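Local coordinates for protein shikimate 5-dehydrogenase (Thermus thermophilus, PDB 2D5C) that catalyses the reversible NADPH-linked reduction of 3-dehydroshikimate to shikimate, a step of chorismate and aromatic amino acid biosynthesis, at residues 1-13 against 50-63. Residues are numbered along the deposited sequence; the frame is centred on the assembly and turned at random.
With SKM ((3R,4S,5R)-3,4,5-trihydroxycyclohex-1-ene-1-carboxylic acid), chain E.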
ATOM      1  N   MET A   1      15.434  -1.909  -5.821  1.00 51.25           N
ATOM      2  CA  MET A   1      14.420  -1.775  -6.902  1.00 47.07           C
ATOM      3  C   MET A   1      13.142  -2.561  -6.615  1.00 41.08           C
ATOM      4  O   MET A   1      13.094  -3.415  -5.735  1.00 40.10           O
ATOM      5  CB  MET A   1      15.019  -2.209  -8.243  1.00 55.04           C
ATOM      6  CG  MET A   1      15.840  -3.484  -8.193  1.00 64.89           C
ATOM      7  SD  MET A   1      16.442  -3.982  -9.830  1.00 77.15           S
ATOM      8  CE  MET A   1      17.763  -2.781 -10.101  1.00 72.77           C
ATOM      9  N   LEU A   2      12.107  -2.253  -7.381  1.00 36.25           N
ATOM     10  CA  LEU A   2      10.800  -2.878  -7.243  1.00 29.84           C
ATOM     11  C   LEU A   2      10.807  -4.357  -7.620  1.00 32.70           C
ATOM     12  O   LEU A   2      11.210  -4.717  -8.718  1.00 35.70           O
ATOM     13  CB  LEU A   2       9.800  -2.115  -8.116  1.00 29.30           C
ATOM     14  CG  LEU A   2       9.606  -0.655  -7.702  1.00 30.51           C
ATOM     15  CD1 LEU A   2       8.992   0.154  -8.836  1.00 25.48           C
ATOM     16  CD2 LEU A   2       8.724  -0.609  -6.462  1.00 29.20           C
ATOM     17  N   ARG A   3      10.352  -5.207  -6.701  1.00 27.46           N
ATOM     18  CA  ARG A   3      10.296  -6.643  -6.939  1.00 30.07           C
ATOM     19  C   ARG A   3       8.838  -7.079  -6.993  1.00 30.52           C
ATOM     20  O   ARG A   3       8.130  -7.015  -5.985  1.00 28.61           O
ATOM     21  CB  ARG A   3      11.013  -7.415  -5.825  1.00 36.84           C
ATOM     22  CG  ARG A   3      12.506  -7.139  -5.714  1.00 45.25           C
ATOM     23  CD  ARG A   3      13.188  -7.276  -7.061  1.00 52.27           C
ATOM     24  NE  ARG A   3      14.608  -6.946  -7.001  1.00 57.45           N
ATOM     25  CZ  ARG A   3      15.329  -6.597  -8.061  1.00 63.69           C
ATOM     26  NH1 ARG A   3      14.760  -6.527  -9.258  1.00 62.85           N
ATOM     27  NH2 ARG A   3      16.619  -6.319  -7.928  1.00 65.53           N
ATOM     28  N   PHE A   4       8.400  -7.509  -8.171  1.00 27.68           N
ATOM     29  CA  PHE A   4       7.026  -7.955  -8.382  1.00 27.55           C
ATOM     30  C   PHE A   4       6.992  -9.392  -8.886  1.00 35.53           C
ATOM     31  O   PHE A   4       8.020  -9.955  -9.263  1.00 34.39           O
ATOM     32  CB  PHE A   4       6.333  -7.058  -9.411  1.00 26.37           C
ATOM     33  CG  PHE A   4       6.244  -5.618  -9.006  1.00 28.20           C
ATOM     34  CD1 PHE A   4       6.801  -4.624  -9.803  1.00 27.56           C
ATOM     35  CD2 PHE A   4       5.582  -5.251  -7.840  1.00 26.46           C
ATOM     36  CE1 PHE A   4       6.703  -3.280  -9.451  1.00 27.47           C
ATOM     37  CE2 PHE A   4       5.476  -3.912  -7.472  1.00 23.31           C
ATOM     38  CZ  PHE A   4       6.037  -2.918  -8.282  1.00 23.81           C
ATOM     39  N   ALA A   5       5.801  -9.985  -8.897  1.00 32.02           N
ATOM     40  CA  ALA A   5       5.653 -11.351  -9.382  1.00 30.92           C
ATOM     41  C   ALA A   5       4.193 -11.721  -9.566  1.00 34.66           C
ATOM     42  O   ALA A   5       3.307 -11.086  -8.994  1.00 33.34           O
ATOM     43  CB  ALA A   5       6.315 -12.331  -8.403  1.00 23.09           C
ATOM     44  N   VAL A   6       3.948 -12.729 -10.398  1.00 34.62           N
ATOM     45  CA  VAL A   6       2.600 -13.247 -10.602  1.00 34.48           C
ATOM     46  C   VAL A   6       2.694 -14.653 -10.017  1.00 38.56           C
ATOM     47  O   VAL A   6       3.566 -15.438 -10.401  1.00 37.09           O
ATOM     48  CB  VAL A   6       2.183 -13.320 -12.101  1.00 35.58           C
ATOM     49  CG1 VAL A   6       3.150 -14.207 -12.894  1.00 35.68           C
ATOM     50  CG2 VAL A   6       0.760 -13.867 -12.211  1.00 34.23           C
ATOM     51  N   LEU A   7       1.827 -14.951  -9.055  1.00 35.78           N
ATOM     52  CA  LEU A   7       1.815 -16.254  -8.401  1.00 34.39           C
ATOM     53  C   LEU A   7       0.625 -17.070  -8.890  1.00 38.66           C
ATOM     54  O   LEU A   7      -0.483 -16.549  -9.021  1.00 38.44           O
ATOM     55  CB  LEU A   7       1.718 -16.084  -6.883  1.00 31.45           C
ATOM     56  CG  LEU A   7       2.734 -15.158  -6.205  1.00 32.30           C
ATOM     57  CD1 LEU A   7       2.424 -15.069  -4.719  1.00 31.02           C
ATOM     58  CD2 LEU A   7       4.147 -15.675  -6.434  1.00 30.16           C
ATOM     59  N   GLY A   8       0.855 -18.351  -9.154  1.00 37.84           N
ATOM     60  CA  GLY A   8      -0.224 -19.193  -9.627  1.00 37.63           C
ATOM     61  C   GLY A   8       0.263 -20.522 -10.165  1.00 38.11           C
ATOM     62  O   GLY A   8       1.400 -20.936  -9.924  1.00 36.09           O
ATOM     63  N   HIS A   9      -0.612 -21.193 -10.894  1.00 39.97           N
ATOM     64  CA  HIS A   9      -0.289 -22.487 -11.466  1.00 42.55           C
ATOM     65  C   HIS A   9      -1.347 -22.859 -12.492  1.00 39.53           C
ATOM     66  O   HIS A   9      -2.506 -23.093 -12.144  1.00 40.96           O
ATOM     67  CB  HIS A   9      -0.243 -23.550 -10.371  1.00 44.17           C
ATOM     68  CG  HIS A   9       0.119 -24.908 -10.878  1.00 45.96           C
ATOM     69  ND1 HIS A   9       1.373 -25.207 -11.362  1.00 45.66           N
ATOM     70  CD2 HIS A   9      -0.620 -26.032 -11.021  1.00 47.75           C
ATOM     71  CE1 HIS A   9       1.392 -26.458 -11.786  1.00 49.03           C
ATOM     72  NE2 HIS A   9       0.195 -26.981 -11.591  1.00 50.70           N
ATOM     73  N   PRO A  10      -0.965 -22.918 -13.777  1.00 40.08           N
ATOM     74  CA  PRO A  10       0.379 -22.657 -14.303  1.00 39.95           C
ATOM     75  C   PRO A  10       0.614 -21.166 -14.564  1.00 38.08           C
ATOM     76  O   PRO A  10      -0.318 -20.430 -14.885  1.00 37.80           O
ATOM     77  CB  PRO A  10       0.390 -23.469 -15.588  1.00 40.79           C
ATOM     78  CG  PRO A  10      -0.990 -23.235 -16.099  1.00 42.30           C
ATOM     79  CD  PRO A  10      -1.857 -23.386 -14.854  1.00 43.47           C
ATOM     80  N   VAL A  11       1.864 -20.729 -14.443  1.00 41.75           N
ATOM     81  CA  VAL A  11       2.190 -19.327 -14.677  1.00 46.07           C
ATOM     82  C   VAL A  11       3.382 -19.132 -15.610  1.00 48.96           C
ATOM     83  O   VAL A  11       3.702 -18.003 -15.987  1.00 50.03           O
ATOM     84  CB  VAL A  11       2.470 -18.584 -13.350  1.00 44.25           C
ATOM     85  CG1 VAL A  11       1.197 -18.515 -12.522  1.00 45.31           C
ATOM     86  CG2 VAL A  11       3.578 -19.288 -12.574  1.00 50.04           C
ATOM     87  N   ALA A  12       4.029 -20.229 -15.994  1.00 47.44           N
ATOM     88  CA  ALA A  12       5.181 -20.152 -16.886  1.00 48.60           C
ATOM     89  C   ALA A  12       4.822 -19.461 -18.204  1.00 48.19           C
ATOM     90  O   ALA A  12       5.692 -18.912 -18.879  1.00 52.57           O
ATOM     91  CB  ALA A  12       5.728 -21.551 -17.156  1.00 46.45           C
ATOM     92  N   HIS A  13       3.540 -19.480 -18.557  1.00 42.03           N
ATOM     93  CA  HIS A  13       3.063 -18.858 -19.788  1.00 42.74           C
ATOM     94  C   HIS A  13       2.425 -17.478 -19.600  1.00 42.78           C
ATOM     95  O   HIS A  13       1.881 -16.906 -20.548  1.00 36.89           O
ATOM     96  CB  HIS A  13       2.044 -19.771 -20.473  1.00 49.57           C
ATOM     97  CG  HIS A  13       2.655 -20.783 -21.394  1.00 61.02           C
ATOM     98  ND1 HIS A  13       3.662 -21.640 -21.003  1.00 62.00           N
ATOM     99  CD2 HIS A  13       2.391 -21.076 -22.690  1.00 61.75           C
ATOM    100  CE1 HIS A  13       3.993 -22.417 -22.019  1.00 62.91           C
ATOM    101  NE2 HIS A  13       3.238 -22.095 -23.054  1.00 63.82           N
ATOM    102  N   VAL A  50       6.411 -13.328   0.343  1.00 30.74           N
ATOM    103  CA  VAL A  50       5.994 -12.066  -0.265  1.00 27.64           C
ATOM    104  C   VAL A  50       6.124 -10.938   0.746  1.00 29.21           C
ATOM    105  O   VAL A  50       6.530  -9.828   0.409  1.00 27.75           O
ATOM    106  CB  VAL A  50       4.532 -12.142  -0.763  1.00 25.49           C
ATOM    107  CG1 VAL A  50       4.058 -10.763  -1.229  1.00 28.37           C
ATOM    108  CG2 VAL A  50       4.427 -13.124  -1.906  1.00 31.87           C
ATOM    109  N   ARG A  51       5.791 -11.227   1.996  1.00 31.02           N
ATOM    110  CA  ARG A  51       5.872 -10.227   3.049  1.00 27.58           C
ATOM    111  C   ARG A  51       7.275  -9.674   3.226  1.00 27.52           C
ATOM    112  O   ARG A  51       7.450  -8.522   3.618  1.00 29.76           O
ATOM    113  CB  ARG A  51       5.402 -10.818   4.380  1.00 31.02           C
ATOM    114  CG  ARG A  51       3.928 -11.179   4.419  1.00 35.70           C
ATOM    115  CD  ARG A  51       3.585 -11.904   5.711  1.00 35.97           C
ATOM    116  NE  ARG A  51       2.175 -12.269   5.771  1.00 38.09           N
ATOM    117  CZ  ARG A  51       1.211 -11.466   6.205  1.00 33.37           C
ATOM    118  NH1 ARG A  51       1.497 -10.239   6.627  1.00 31.54           N
ATOM    119  NH2 ARG A  51      -0.043 -11.892   6.214  1.00 35.98           N
ATOM    120  N   ARG A  52       8.277 -10.497   2.932  1.00 34.26           N
ATOM    121  CA  ARG A  52       9.666 -10.089   3.116  1.00 39.44           C
ATOM    122  C   ARG A  52      10.406  -9.564   1.890  1.00 41.98           C
ATOM    123  O   ARG A  52      11.233  -8.653   2.012  1.00 47.07           O
ATOM    124  CB  ARG A  52      10.478 -11.258   3.684  1.00 43.57           C
ATOM    125  CG  ARG A  52       9.921 -11.909   4.936  1.00 54.98           C
ATOM    126  CD  ARG A  52      10.680 -13.202   5.222  1.00 59.48           C
ATOM    127  NE  ARG A  52      10.152 -13.938   6.369  1.00 69.95           N
ATOM    128  CZ  ARG A  52      10.275 -13.551   7.636  1.00 74.65           C
ATOM    129  NH1 ARG A  52      10.915 -12.426   7.934  1.00 74.72           N
ATOM    130  NH2 ARG A  52       9.756 -14.291   8.610  1.00 76.30           N
ATOM    131  N   ALA A  53      10.118 -10.112   0.714  1.00 36.60           N
ATOM    132  CA  ALA A  53      10.866  -9.706  -0.469  1.00 40.37           C
ATOM    133  C   ALA A  53      10.163  -9.136  -1.697  1.00 40.23           C
ATOM    134  O   ALA A  53      10.825  -8.894  -2.704  1.00 39.37           O
ATOM    135  CB  ALA A  53      11.764 -10.867  -0.898  1.00 43.32           C
ATOM    136  N   PHE A  54       8.852  -8.913  -1.644  1.00 32.94           N
ATOM    137  CA  PHE A  54       8.164  -8.349  -2.808  1.00 32.73           C
ATOM    138  C   PHE A  54       7.326  -7.144  -2.439  1.00 29.95           C
ATOM    139  O   PHE A  54       6.715  -7.119  -1.374  1.00 28.70           O
ATOM    140  CB  PHE A  54       7.252  -9.385  -3.471  1.00 32.47           C
ATOM    141  CG  PHE A  54       7.997 -10.500  -4.138  1.00 34.65           C
ATOM    142  CD1 PHE A  54       8.658 -11.457  -3.381  1.00 39.83           C
ATOM    143  CD2 PHE A  54       8.065 -10.572  -5.527  1.00 37.96           C
ATOM    144  CE1 PHE A  54       9.384 -12.481  -4.000  1.00 42.37           C
ATOM    145  CE2 PHE A  54       8.787 -11.587  -6.157  1.00 33.32           C
ATOM    146  CZ  PHE A  54       9.448 -12.542  -5.391  1.00 41.16           C
ATOM    147  N   ARG A  55       7.300  -6.146  -3.325  1.00 20.95           N
ATOM    148  CA  ARG A  55       6.491  -4.952  -3.075  1.00 20.49           C
ATOM    149  C   ARG A  55       5.033  -5.284  -3.373  1.00 22.60           C
ATOM    150  O   ARG A  55       4.122  -4.728  -2.765  1.00 24.47           O
ATOM    151  CB  ARG A  55       6.933  -3.802  -3.977  1.00 19.46           C
ATOM    152  CG  ARG A  55       5.951  -2.642  -4.050  1.00 20.81           C
ATOM    153  CD  ARG A  55       5.797  -1.918  -2.716  1.00 19.54           C
ATOM    154  NE  ARG A  55       5.046  -0.679  -2.887  1.00 20.31           N
ATOM    155  CZ  ARG A  55       4.830   0.210  -1.922  1.00 21.27           C
ATOM    156  NH1 ARG A  55       5.312   0.004  -0.700  1.00 22.23           N
ATOM    157  NH2 ARG A  55       4.120   1.306  -2.176  1.00 22.44           N
ATOM    158  N   GLY A  56       4.826  -6.178  -4.333  1.00 25.23           N
ATOM    159  CA  GLY A  56       3.481  -6.575  -4.700  1.00 20.09           C
ATOM    160  C   GLY A  56       3.492  -7.770  -5.623  1.00 28.79           C
ATOM    161  O   GLY A  56       4.511  -8.090  -6.237  1.00 25.01           O
ATOM    162  N   VAL A  57       2.361  -8.455  -5.702  1.00 25.77           N
ATOM    163  CA  VAL A  57       2.250  -9.605  -6.584  1.00 25.73           C
ATOM    164  C   VAL A  57       0.843  -9.673  -7.108  1.00 25.91           C
ATOM    165  O   VAL A  57      -0.090  -9.145  -6.491  1.00 23.28           O
ATOM    166  CB  VAL A  57       2.535 -10.960  -5.867  1.00 22.99           C
ATOM    167  CG1 VAL A  57       3.951 -11.000  -5.335  1.00 25.24           C
ATOM    168  CG2 VAL A  57       1.512 -11.190  -4.741  1.00 26.04           C
ATOM    169  N   ASN A  58       0.704 -10.285  -8.277  1.00 25.30           N
ATOM    170  CA  ASN A  58      -0.604 -10.519  -8.872  1.00 24.87           C
ATOM    171  C   ASN A  58      -0.866 -11.979  -8.537  1.00 27.88           C
ATOM    172  O   ASN A  58       0.079 -12.757  -8.354  1.00 29.58           O
ATOM    173  CB  ASN A  58      -0.564 -10.319 -10.391  1.00 27.65           C
ATOM    174  CG  ASN A  58      -0.712  -8.869 -10.787  1.00 28.43           C
ATOM    175  OD1 ASN A  58       0.028  -8.359 -11.635  1.00 22.92           O
ATOM    176  ND2 ASN A  58      -1.687  -8.189 -10.178  1.00 22.95           N
ATOM    177  N   LEU A  59      -2.140 -12.341  -8.408  1.00 26.41           N
ATOM    178  CA  LEU A  59      -2.502 -13.716  -8.101  1.00 31.20           C
ATOM    179  C   LEU A  59      -3.379 -14.228  -9.220  1.00 30.67           C
ATOM    180  O   LEU A  59      -4.243 -13.508  -9.720  1.00 30.88           O
ATOM    181  CB  LEU A  59      -3.287 -13.809  -6.783  1.00 29.94           C
ATOM    182  CG  LEU A  59      -2.635 -13.352  -5.484  1.00 28.25           C
ATOM    183  CD1 LEU A  59      -3.592 -13.639  -4.342  1.00 31.28           C
ATOM    184  CD2 LEU A  59      -1.307 -14.064  -5.259  1.00 25.23           C
ATOM    185  N   THR A  60      -3.156 -15.478  -9.611  1.00 34.12           N
ATOM    186  CA  THR A  60      -3.946 -16.093 -10.668  1.00 35.67           C
ATOM    187  C   THR A  60      -4.368 -17.476 -10.151  1.00 35.47           C
ATOM    188  O   THR A  60      -4.099 -17.807  -8.992  1.00 37.70           O
ATOM    189  CB  THR A  60      -3.104 -16.200 -11.979  1.00 41.12           C
ATOM    190  OG1 THR A  60      -3.980 -16.262 -13.111  1.00 42.38           O
ATOM    191  CG2 THR A  60      -2.212 -17.428 -11.956  1.00 40.60           C
ATOM    192  N   LEU A  61      -5.025 -18.282 -10.982  1.00 42.38           N
ATOM    193  CA  LEU A  61      -5.457 -19.616 -10.554  1.00 39.88           C
ATOM    194  C   LEU A  61      -4.324 -20.424  -9.941  1.00 44.27           C
ATOM    195  O   LEU A  61      -3.178 -20.349 -10.392  1.00 43.90           O
ATOM    196  CB  LEU A  61      -6.003 -20.431 -11.723  1.00 46.57           C
ATOM    197  CG  LEU A  61      -7.318 -20.060 -12.395  1.00 52.04           C
ATOM    198  CD1 LEU A  61      -7.162 -18.775 -13.188  1.00 51.68           C
ATOM    199  CD2 LEU A  61      -7.718 -21.207 -13.311  1.00 53.67           C
ATOM    200  N   PRO A  62      -4.628 -21.204  -8.894  1.00 42.12           N
ATOM    201  CA  PRO A  62      -5.954 -21.343  -8.278  1.00 42.49           C
ATOM    202  C   PRO A  62      -5.852 -20.716  -6.888  1.00 40.44           C
ATOM    203  O   PRO A  62      -6.282 -21.302  -5.893  1.00 36.49           O
ATOM    204  CB  PRO A  62      -6.109 -22.850  -8.196  1.00 45.45           C
ATOM    205  CG  PRO A  62      -4.734 -23.247  -7.723  1.00 46.81           C
ATOM    206  CD  PRO A  62      -3.781 -22.358  -8.539  1.00 45.94           C
ATOM    207  N   LEU A  63      -5.287 -19.515  -6.834  1.00 39.45           N
ATOM    208  CA  LEU A  63      -5.047 -18.842  -5.565  1.00 35.93           C
ATOM    209  C   LEU A  63      -5.902 -17.633  -5.191  1.00 35.96           C
ATOM    210  O   LEU A  63      -5.855 -17.196  -4.046  1.00 34.31           O
ATOM    211  CB  LEU A  63      -3.578 -18.412  -5.514  1.00 38.42           C
ATOM    212  CG  LEU A  63      -2.542 -19.456  -5.951  1.00 38.34           C
ATOM    213  CD1 LEU A  63      -1.183 -18.786  -6.095  1.00 37.64           C
ATOM    214  CD2 LEU A  63      -2.488 -20.592  -4.943  1.00 36.11           C
TER
HETATM  215  O12 SKM E 301      -6.004 -10.997 -12.596  1.00 33.18           O
HETATM  216  C8  SKM E 301      -4.958 -11.320 -13.524  1.00 35.91           C
HETATM  217  C6  SKM E 301      -3.624 -11.518 -12.752  1.00 34.81           C
HETATM  218  O7  SKM E 301      -3.310 -10.317 -12.050  1.00 29.00           O
HETATM  219  C5  SKM E 301      -2.463 -11.864 -13.719  1.00 34.69           C
HETATM  220  C4  SKM E 301      -2.883 -12.801 -14.853  1.00 42.15           C
HETATM  221  C1  SKM E 301      -1.810 -13.376 -15.706  1.00 44.77           C
HETATM  222  O2  SKM E 301      -0.523 -13.068 -15.456  1.00 36.55           O
HETATM  223  O3  SKM E 301      -2.082 -14.129 -16.631  1.00 46.76           O
HETATM  224  C10 SKM E 301      -4.153 -13.124 -15.113  1.00 38.77           C
HETATM  225  C9  SKM E 301      -5.332 -12.612 -14.311  1.00 39.36           C
HETATM  226  O11 SKM E 301      -5.733 -13.636 -13.387  1.00 40.58           O
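Phe4 sets the edge of its ring against the backbone of Gly56, at the start of strand 56-59. Its CG is anti to its own carbonyl carbon (chi1 -61°), which brings the ring toward Arg55 and Gly56. Phe4 CB is 3.8 Å from Gly56 O. Phe4 CD2 is closer to Gly56 O, at 3.4 Å, and the oxygen sits at the ring edge, near its plane. Further out, Phe4 CE2 packs on Arg55 CG at 3.7 Å. The two side chains run side by side, and Arg55 NH2 hydrogen-bonds Trp243 O of the same chain and Leu242 O of the second subunit. With an alanine in its place the ring is gone, and the Arg55 methylenes and the Trp243 ring would probably lose the aromatic neighbour they pack against.

On the other side of the sheet, Ala5 CB meets CE2 of Phe54 at 3.4 Å. Leu7 CD1 lies among Val50 CG2, Val57 CG2 and Leu59 CD2.

The strands 2-8 and 56-59 run parallel. Asn58 takes part in two backbone bonds: its N donates to Ala5 O and its O accepts from Leu7 N, the latter nearly straight (171°). Thr60 N then bonds Leu7 O, and His9 N bonds Leu61 O at 2.7 Å. This pairing brings Val6, Asn58 and Thr60 to the shikimate. Thr60 OG1 hydrogen-bonds O11 of the ligand at 3.2 Å. The Asn58 amide is held by Tyr33 OH and Asn85 O.

In the mixed sheet of the substrate-binding domain, strand 2-8 lies between strands 31-37 and 56-59. Strand 86-90 flanks 56-59 beyond, and helix 229-244 packs against the face carrying Phe4 and Asn58.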